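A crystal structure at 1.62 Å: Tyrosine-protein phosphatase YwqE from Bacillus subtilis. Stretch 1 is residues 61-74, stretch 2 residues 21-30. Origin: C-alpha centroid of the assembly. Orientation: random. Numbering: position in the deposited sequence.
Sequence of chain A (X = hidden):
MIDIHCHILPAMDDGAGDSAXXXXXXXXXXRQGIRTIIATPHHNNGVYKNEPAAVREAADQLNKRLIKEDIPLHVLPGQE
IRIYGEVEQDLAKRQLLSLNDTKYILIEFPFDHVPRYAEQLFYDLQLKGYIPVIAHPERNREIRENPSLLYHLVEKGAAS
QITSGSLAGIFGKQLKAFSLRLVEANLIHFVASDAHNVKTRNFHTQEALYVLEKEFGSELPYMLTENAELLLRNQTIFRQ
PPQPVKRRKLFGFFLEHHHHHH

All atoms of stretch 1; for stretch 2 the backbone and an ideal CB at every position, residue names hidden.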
ATOM      1  N   GLN A  61     -19.913  -0.381  -6.810  1.00 13.58           N
ATOM      2  CA  GLN A  61     -20.279  -1.164  -7.993  1.00 14.27           C
ATOM      3  C   GLN A  61     -19.550  -2.506  -8.055  1.00 13.40           C
ATOM      4  O   GLN A  61     -20.160  -3.531  -8.384  1.00 14.52           O
ATOM      5  CB  GLN A  61     -20.007  -0.377  -9.286  1.00 13.84           C
ATOM      6  CG  GLN A  61     -20.946   0.816  -9.545  1.00 16.70           C
ATOM      7  CD  GLN A  61     -22.419   0.458  -9.445  1.00 22.20           C
ATOM      8  OE1 GLN A  61     -23.217   1.239  -8.925  1.00 24.74           O
ATOM      9  NE2 GLN A  61     -22.786  -0.722  -9.932  1.00 23.44           N
ATOM     10  N   LEU A  62     -18.247  -2.502  -7.746  1.00 12.86           N
ATOM     11  CA  LEU A  62     -17.493  -3.752  -7.728  1.00 12.46           C
ATOM     12  C   LEU A  62     -18.029  -4.686  -6.641  1.00 11.90           C
ATOM     13  O   LEU A  62     -18.210  -5.869  -6.893  1.00 13.14           O
ATOM     14  CB  LEU A  62     -15.990  -3.534  -7.564  1.00 12.49           C
ATOM     15  CG  LEU A  62     -15.120  -4.809  -7.558  1.00 12.04           C
ATOM     16  CD1 LEU A  62     -15.373  -5.754  -8.748  1.00 12.46           C
ATOM     17  CD2 LEU A  62     -13.628  -4.426  -7.515  1.00 13.23           C
ATOM     18  N   ASN A  63     -18.319  -4.151  -5.455  1.00 11.53           N
ATOM     19  CA  ASN A  63     -18.932  -5.001  -4.416  1.00 11.76           C
ATOM     20  C   ASN A  63     -20.224  -5.680  -4.860  1.00 12.03           C
ATOM     21  O   ASN A  63     -20.422  -6.869  -4.604  1.00 12.14           O
ATOM     22  CB  ASN A  63     -19.160  -4.240  -3.122  1.00 11.24           C
ATOM     23  CG  ASN A  63     -17.882  -4.031  -2.359  1.00 12.52           C
ATOM     24  OD1 ASN A  63     -17.010  -4.917  -2.328  1.00 11.76           O
ATOM     25  ND2 ASN A  63     -17.746  -2.869  -1.749  1.00 12.16           N
ATOM     26  N   LYS A  64     -21.079  -4.930  -5.556  1.00 12.19           N
ATOM     27  CA  LYS A  64     -22.318  -5.508  -6.078  1.00 13.40           C
ATOM     28  C   LYS A  64     -22.041  -6.635  -7.081  1.00 12.94           C
ATOM     29  O   LYS A  64     -22.705  -7.665  -7.048  1.00 13.54           O
ATOM     30  CB  LYS A  64     -23.191  -4.422  -6.711  1.00 13.62           C
ATOM     31  CG  LYS A  64     -23.844  -3.497  -5.697  1.00 17.44           C
ATOM     32  CD  LYS A  64     -24.895  -2.617  -6.352  1.00 23.16           C
ATOM     33  CE  LYS A  64     -25.222  -1.396  -5.498  1.00 25.03           C
ATOM     34  NZ  LYS A  64     -24.264  -0.289  -5.810  1.00 27.13           N
ATOM     35  N   ARG A  65     -21.020  -6.457  -7.896  1.00 13.31           N
ATOM     36  CA  ARG A  65     -20.678  -7.460  -8.839  1.00 13.73           C
ATOM     37  C   ARG A  65     -20.076  -8.702  -8.193  1.00 13.43           C
ATOM     38  O   ARG A  65     -20.291  -9.780  -8.627  1.00 13.24           O
ATOM     39  CB  ARG A  65     -19.736  -6.865  -9.853  1.00 14.73           C
ATOM     40  CG  ARG A  65     -19.198  -7.807 -10.750  1.00 18.78           C
ATOM     41  CD  ARG A  65     -19.604  -7.595 -12.083  1.00 26.46           C
ATOM     42  NE  ARG A  65     -20.269  -8.782 -12.670  1.00 31.62           N
ATOM     43  CZ  ARG A  65     -19.895  -9.348 -13.798  1.00 33.68           C
ATOM     44  NH1 ARG A  65     -18.919  -8.856 -14.519  1.00 34.44           N
ATOM     45  NH2 ARG A  65     -20.526 -10.380 -14.230  1.00 35.25           N
ATOM     46  N   LEU A  66     -19.276  -8.477  -7.171  1.00 12.78           N
ATOM     47  CA  LEU A  66     -18.699  -9.595  -6.442  1.00 12.32           C
ATOM     48  C   LEU A  66     -19.806 -10.427  -5.804  1.00 12.91           C
ATOM     49  O   LEU A  66     -19.723 -11.642  -5.789  1.00 13.48           O
ATOM     50  CB  LEU A  66     -17.693  -9.111  -5.385  1.00 12.74           C
ATOM     51  CG  LEU A  66     -16.450  -8.446  -5.979  1.00 13.24           C
ATOM     52  CD1 LEU A  66     -15.654  -7.743  -4.879  1.00 15.26           C
ATOM     53  CD2 LEU A  66     -15.587  -9.444  -6.786  1.00 15.92           C
ATOM     54  N   ILE A  67     -20.852  -9.770  -5.294  1.00 13.59           N
ATOM     55  CA  ILE A  67     -21.983 -10.480  -4.703  1.00 14.06           C
ATOM     56  C   ILE A  67     -22.697 -11.272  -5.803  1.00 14.76           C
ATOM     57  O   ILE A  67     -22.959 -12.454  -5.647  1.00 14.55           O
ATOM     58  CB  ILE A  67     -22.947  -9.506  -3.975  1.00 13.91           C
ATOM     59  CG1 ILE A  67     -22.293  -8.984  -2.690  1.00 14.41           C
ATOM     60  CG2 ILE A  67     -24.240 -10.197  -3.619  1.00 15.02           C
ATOM     61  CD1 ILE A  67     -22.967  -7.737  -2.124  1.00 17.94           C
ATOM     62  N   LYS A  68     -22.915 -10.635  -6.947  1.00 15.64           N
ATOM     63  CA  LYS A  68     -23.533 -11.303  -8.095  1.00 16.36           C
ATOM     64  C   LYS A  68     -22.773 -12.578  -8.474  1.00 16.09           C
ATOM     65  O   LYS A  68     -23.385 -13.622  -8.758  1.00 17.57           O
ATOM     66  CB  LYS A  68     -23.591 -10.337  -9.280  1.00 16.68           C
ATOM     67  CG  LYS A  68     -23.963 -10.960 -10.619  1.00 19.74           C
ATOM     68  CD  LYS A  68     -23.777  -9.927 -11.740  1.00 23.99           C
ATOM     69  CE  LYS A  68     -24.419 -10.380 -13.047  1.00 25.98           C
ATOM     70  NZ  LYS A  68     -23.916  -9.582 -14.210  1.00 28.62           N
ATOM     71  N   GLU A  69     -21.441 -12.502  -8.432  1.00 15.64           N
ATOM     72  CA  GLU A  69     -20.581 -13.609  -8.808  1.00 15.85           C
ATOM     73  C   GLU A  69     -20.262 -14.582  -7.672  1.00 15.04           C
ATOM     74  O   GLU A  69     -19.475 -15.510  -7.858  1.00 14.74           O
ATOM     75  CB  GLU A  69     -19.264 -13.073  -9.399  1.00 16.42           C
ATOM     76  CG  GLU A  69     -19.400 -12.184 -10.656  1.00 18.33           C
ATOM     77  CD  GLU A  69     -20.049 -12.875 -11.854  1.00 24.02           C
ATOM     78  OE1 GLU A  69     -20.016 -14.123 -11.942  1.00 26.07           O
ATOM     79  OE2 GLU A  69     -20.611 -12.152 -12.709  1.00 26.32           O
ATOM     80  N   ASP A  70     -20.843 -14.343  -6.493  1.00 14.11           N
ATOM     81  CA  ASP A  70     -20.642 -15.184  -5.313  1.00 14.04           C
ATOM     82  C   ASP A  70     -19.183 -15.262  -4.844  1.00 13.80           C
ATOM     83  O   ASP A  70     -18.701 -16.322  -4.429  1.00 14.08           O
ATOM     84  CB  ASP A  70     -21.189 -16.599  -5.547  1.00 14.25           C
ATOM     85  CG  ASP A  70     -21.544 -17.297  -4.252  1.00 17.92           C
ATOM     86  OD1 ASP A  70     -22.036 -16.614  -3.332  1.00 16.52           O
ATOM     87  OD2 ASP A  70     -21.297 -18.517  -4.126  1.00 21.37           O
ATOM     88  N   ILE A  71     -18.502 -14.126  -4.902  1.00 12.78           N
ATOM     89  CA  ILE A  71     -17.093 -14.033  -4.488  1.00 12.48           C
ATOM     90  C   ILE A  71     -16.999 -13.347  -3.118  1.00 12.46           C
ATOM     91  O   ILE A  71     -17.448 -12.209  -2.966  1.00 11.61           O
ATOM     92  CB  ILE A  71     -16.249 -13.282  -5.538  1.00 12.32           C
ATOM     93  CG1 ILE A  71     -16.325 -14.008  -6.891  1.00 12.96           C
ATOM     94  CG2 ILE A  71     -14.786 -13.126  -5.027  1.00 12.56           C
ATOM     95  CD1 ILE A  71     -15.819 -13.204  -8.075  1.00 14.29           C
ATOM     96  N   PRO A  72     -16.422 -14.039  -2.104  1.00 12.53           N
ATOM     97  CA  PRO A  72     -16.401 -13.486  -0.741  1.00 12.88           C
ATOM     98  C   PRO A  72     -15.248 -12.494  -0.557  1.00 13.16           C
ATOM     99  O   PRO A  72     -14.271 -12.781   0.120  1.00 13.52           O
ATOM    100  CB  PRO A  72     -16.220 -14.730   0.130  1.00 13.02           C
ATOM    101  CG  PRO A  72     -15.492 -15.700  -0.757  1.00 12.47           C
ATOM    102  CD  PRO A  72     -15.854 -15.398  -2.165  1.00 13.38           C
ATOM    103  N   LEU A  73     -15.377 -11.339  -1.178  1.00 12.63           N
ATOM    104  CA  LEU A  73     -14.411 -10.277  -1.032  1.00 12.81           C
ATOM    105  C   LEU A  73     -15.084  -8.924  -0.894  1.00 12.96           C
ATOM    106  O   LEU A  73     -15.951  -8.645  -1.632  1.00 14.33           O
ATOM    107  CB  LEU A  73     -13.481 -10.243  -2.215  1.00 13.31           C
ATOM    108  CG  LEU A  73     -12.336  -9.255  -1.995  1.00 15.69           C
ATOM    109  CD1 LEU A  73     -11.122  -9.871  -1.687  1.00 18.68           C
ATOM    110  CD2 LEU A  73     -12.208  -8.197  -2.999  1.00 18.11           C
ATOM    111  N   HIS A  74     -14.627  -8.103   0.037  1.00 11.68           N
ATOM    112  CA  HIS A  74     -15.196  -6.763   0.247  1.00 11.01           C
ATOM    113  C   HIS A  74     -14.154  -5.711  -0.095  1.00 11.36           C
ATOM    114  O   HIS A  74     -13.028  -5.760   0.411  1.00 11.34           O
ATOM    115  CB  HIS A  74     -15.655  -6.652   1.709  1.00 11.24           C
ATOM    116  CG  HIS A  74     -16.314  -5.354   2.090  1.00 10.99           C
ATOM    117  ND1 HIS A  74     -17.111  -4.613   1.242  1.00 15.81           N
ATOM    118  CD2 HIS A  74     -16.362  -4.721   3.287  1.00 10.52           C
ATOM    119  CE1 HIS A  74     -17.578  -3.559   1.886  1.00 13.86           C
ATOM    120  NE2 HIS A  74     -17.146  -3.607   3.130  1.00 15.18           N
ATOM    121  N   UNK A  21     -11.716  -8.092 -15.519  1.00 16.01           N
ATOM    122  CA  UNK A  21     -10.375  -8.157 -14.897  1.00 15.75           C
ATOM    123  C   UNK A  21     -10.510  -8.058 -13.383  1.00 15.02           C
ATOM    124  O   UNK A  21      -9.862  -8.818 -12.644  1.00 14.41           O
ATOM    125  CB  UNK A  21      -9.469  -7.042 -15.422  1.00 15.75           C
ATOM    126  N   UNK A  22     -11.341  -7.124 -12.922  1.00 14.31           N
ATOM    127  CA  UNK A  22     -11.521  -6.908 -11.479  1.00 13.83           C
ATOM    128  C   UNK A  22     -11.949  -8.204 -10.783  1.00 13.80           C
ATOM    129  O   UNK A  22     -11.433  -8.562  -9.708  1.00 13.11           O
ATOM    130  CB  UNK A  22     -12.557  -5.811 -11.228  1.00 13.83           C
ATOM    131  N   UNK A  23     -12.892  -8.900 -11.408  1.00 13.48           N
ATOM    132  CA  UNK A  23     -13.433 -10.148 -10.893  1.00 14.21           C
ATOM    133  C   UNK A  23     -12.367 -11.250 -10.851  1.00 13.86           C
ATOM    134  O   UNK A  23     -12.289 -12.013  -9.880  1.00 14.05           O
ATOM    135  CB  UNK A  23     -14.620 -10.595 -11.748  1.00 14.21           C
ATOM    136  N   UNK A  24     -11.535 -11.327 -11.891  1.00 14.53           N
ATOM    137  CA  UNK A  24     -10.430 -12.303 -11.890  1.00 14.68           C
ATOM    138  C   UNK A  24      -9.424 -12.016 -10.783  1.00 13.70           C
ATOM    139  O   UNK A  24      -8.925 -12.941 -10.123  1.00 13.97           O
ATOM    140  CB  UNK A  24      -9.717 -12.300 -13.244  1.00 14.68           C
ATOM    141  N   UNK A  25      -9.139 -10.733 -10.573  1.00 13.61           N
ATOM    142  CA  UNK A  25      -8.248 -10.343  -9.491  1.00 12.57           C
ATOM    143  C   UNK A  25      -8.863 -10.693  -8.151  1.00 12.55           C
ATOM    144  O   UNK A  25      -8.166 -11.184  -7.262  1.00 13.09           O
ATOM    145  CB  UNK A  25      -7.934  -8.847  -9.559  1.00 12.57           C
ATOM    146  N   UNK A  26     -10.167 -10.443  -8.003  1.00 12.36           N
ATOM    147  CA  UNK A  26     -10.842 -10.783  -6.759  1.00 12.30           C
ATOM    148  C   UNK A  26     -10.764 -12.288  -6.435  1.00 12.45           C
ATOM    149  O   UNK A  26     -10.500 -12.663  -5.288  1.00 12.43           O
ATOM    150  CB  UNK A  26     -12.305 -10.343  -6.836  1.00 12.30           C
ATOM    151  N   UNK A  27     -10.971 -13.131  -7.452  1.00 12.35           N
ATOM    152  CA  UNK A  27     -10.897 -14.578  -7.250  1.00 13.48           C
ATOM    153  C   UNK A  27      -9.493 -14.968  -6.781  1.00 12.79           C
ATOM    154  O   UNK A  27      -9.339 -15.791  -5.870  1.00 13.58           O
ATOM    155  CB  UNK A  27     -11.259 -15.323  -8.536  1.00 13.48           C
ATOM    156  N   UNK A  28      -8.479 -14.347  -7.378  1.00 12.29           N
ATOM    157  CA  UNK A  28      -7.089 -14.624  -6.993  1.00 12.02           C
ATOM    158  C   UNK A  28      -6.824 -14.188  -5.562  1.00 12.12           C
ATOM    159  O   UNK A  28      -6.166 -14.902  -4.798  1.00 12.32           O
ATOM    160  CB  UNK A  28      -6.117 -13.919  -7.941  1.00 12.02           C
ATOM    161  N   UNK A  29      -7.334 -13.007  -5.201  1.00 11.56           N
ATOM    162  CA  UNK A  29      -7.219 -12.493  -3.842  1.00 11.82           C
ATOM    163  C   UNK A  29      -7.795 -13.476  -2.835  1.00 12.21           C
ATOM    164  O   UNK A  29      -7.167 -13.781  -1.829  1.00 12.17           O
ATOM    165  CB  UNK A  29      -7.925 -11.141  -3.721  1.00 11.82           C
ATOM    166  N   UNK A  30      -8.973 -14.015  -3.145  1.00 12.54           N
ATOM    167  CA  UNK A  30      -9.637 -14.932  -2.245  1.00 13.33           C
ATOM    168  C   UNK A  30      -8.802 -16.212  -2.092  1.00 13.18           C
ATOM    169  O   UNK A  30      -8.647 -16.717  -0.977  1.00 12.32           O
ATOM    170  CB  UNK A  30     -11.043 -15.255  -2.754  1.00 13.33           C
TER

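Backbone angles from 21 to 30 stay near -60/-43, and i to i+4 hydrogen bonds recur. The stretch is therefore helical, crossing helix 61-68 at -66° with 10.6 Å between axes. An internal helical position disfavours proline, which has no N-H for the i-4 carbonyl, and glycine, which is too flexible, but selects little else, so the surroundings of each CB must do the sorting.

Position 21 has nothing of stretch 1 within 5.5 Å of its ideal CB, and many residues would suit; it is Asp21, bonded through OD2 elsewhere in the structure.

At 22, CA-to-CB points toward stretch 1 and the ideal CB lies 3.8 Å from Leu62 CD1. A small residue, alanine, serine or perhaps cysteine, fits most simply. Ser22 is deposited; its CB packs 3.7 Å from Leu62 CD1, while OG bonds elsewhere.

At 23 the CB points sideways, 4.7 Å from Ile71 CD1 and 5.2 Å from both Glu69 CG and Leu66 CD2. That spacing leaves room for a medium or long apolar chain such as isoleucine, leucine or methionine. Ile23 (chi1 m, chi2 t) has 91 Å² covered by stretch 1, the most of any residue in either stretch: its CG2 meets Ile71 CD1 at 3.6 Å, and its CD1 lies 3.9 Å from Glu69 CG and over one face of the Arg65 guanidinium.

Positions 24 and 25 have no stretch 1 atom near their ideal CB, and 24 points away, so the visible atoms decide little. They hold Glu24 and Met25.

The ideal CB of 26 points toward stretch 1, 3.4 Å from Leu66 CD2, 4.1 Å from Ile71 CG2 and 4.4 Å from Leu73 CD2. With methyls already this close, alanine is the natural choice. Ala26 keeps that contact with Leu66.

At 27 the CB points sideways, 5.0 Å from Ile71 CD1, with the Glu69 carboxylate farther out; a long chain, preferably basic, could use both. Arg27 does: CG lies 3.8 Å from Ile71 CD1, and NH2 forms a long salt bridge with Glu69 OE1 at 4.0 Å. A water links the same NH2 (3.1 Å from its O) to Glu69 O (2.7 Å).

Position 28 is out of reach and permissive; it is Ala28.

At 29 the CB points toward stretch 1, 4.0 Å from Leu73 CD1, which favours something small. Ala29 makes that methyl contact.

At 30 the CB is 4.8 Å from Pro72 CD and 4.9 Å from Ile71 CG2, suiting valine, isoleucine or leucine. Val30 (chi1 t) sets CG2 3.9 Å from Ile71 CG2 and 4.1 Å from Leu73 CB.

Stretch 2 21-30: DSIEMARAAV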
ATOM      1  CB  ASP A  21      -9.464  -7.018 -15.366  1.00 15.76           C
ATOM      2  CG  ASP A  21      -9.139  -7.089 -16.830  1.00 18.52           C
ATOM      3  OD1 ASP A  21      -9.066  -8.203 -17.386  1.00 21.12           O
ATOM      4  OD2 ASP A  21      -8.954  -6.012 -17.422  1.00 19.55           O
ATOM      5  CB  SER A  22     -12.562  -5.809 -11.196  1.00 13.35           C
ATOM      6  OG  SER A  22     -12.252  -4.574 -11.825  1.00 13.50           O
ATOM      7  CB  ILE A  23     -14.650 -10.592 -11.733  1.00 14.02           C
ATOM      8  CG1 ILE A  23     -15.826  -9.634 -11.518  1.00 15.69           C
ATOM      9  CG2 ILE A  23     -15.058 -12.030 -11.396  1.00 16.42           C
ATOM     10  CD1 ILE A  23     -16.883  -9.831 -12.563  1.00 19.17           C
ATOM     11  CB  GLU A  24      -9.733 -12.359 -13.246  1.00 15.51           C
ATOM     12  CG  GLU A  24     -10.631 -12.838 -14.373  1.00 19.54           C
ATOM     13  CD  GLU A  24     -11.235 -14.196 -14.085  1.00 25.17           C
ATOM     14  OE1 GLU A  24     -10.473 -15.186 -14.049  1.00 29.04           O
ATOM     15  OE2 GLU A  24     -12.466 -14.268 -13.872  1.00 29.04           O
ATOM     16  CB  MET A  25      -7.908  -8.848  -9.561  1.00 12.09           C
ATOM     17  CG  MET A  25      -7.059  -8.493 -10.780  1.00 12.48           C
ATOM     18  SD  MET A  25      -6.858  -6.708 -11.009  1.00 13.22           S
ATOM     19  CE  MET A  25      -5.821  -6.256  -9.617  1.00 13.55           C
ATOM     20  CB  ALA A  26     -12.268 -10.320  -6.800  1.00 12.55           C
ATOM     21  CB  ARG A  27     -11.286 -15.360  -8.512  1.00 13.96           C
ATOM     22  CG  ARG A  27     -12.742 -15.232  -8.899  1.00 18.42           C
ATOM     23  CD  ARG A  27     -13.168 -16.281  -9.922  1.00 23.48           C
ATOM     24  NE  ARG A  27     -14.577 -16.100 -10.278  1.00 27.43           N
ATOM     25  CZ  ARG A  27     -15.010 -15.669 -11.462  1.00 29.40           C
ATOM     26  NH1 ARG A  27     -14.149 -15.388 -12.436  1.00 29.94           N
ATOM     27  NH2 ARG A  27     -16.315 -15.528 -11.678  1.00 30.89           N
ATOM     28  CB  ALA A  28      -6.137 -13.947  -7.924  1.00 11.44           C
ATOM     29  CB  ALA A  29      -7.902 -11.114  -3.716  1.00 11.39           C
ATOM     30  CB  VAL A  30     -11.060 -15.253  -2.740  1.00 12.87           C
ATOM     31  CG1 VAL A  30     -11.613 -16.489  -2.057  1.00 13.41           C
ATOM     32  CG2 VAL A  30     -11.997 -14.057  -2.499  1.00 12.26           C
TER
HETATM   33  O   HOH W   1     -17.510 -16.851  -9.195  1.00 41.06           O
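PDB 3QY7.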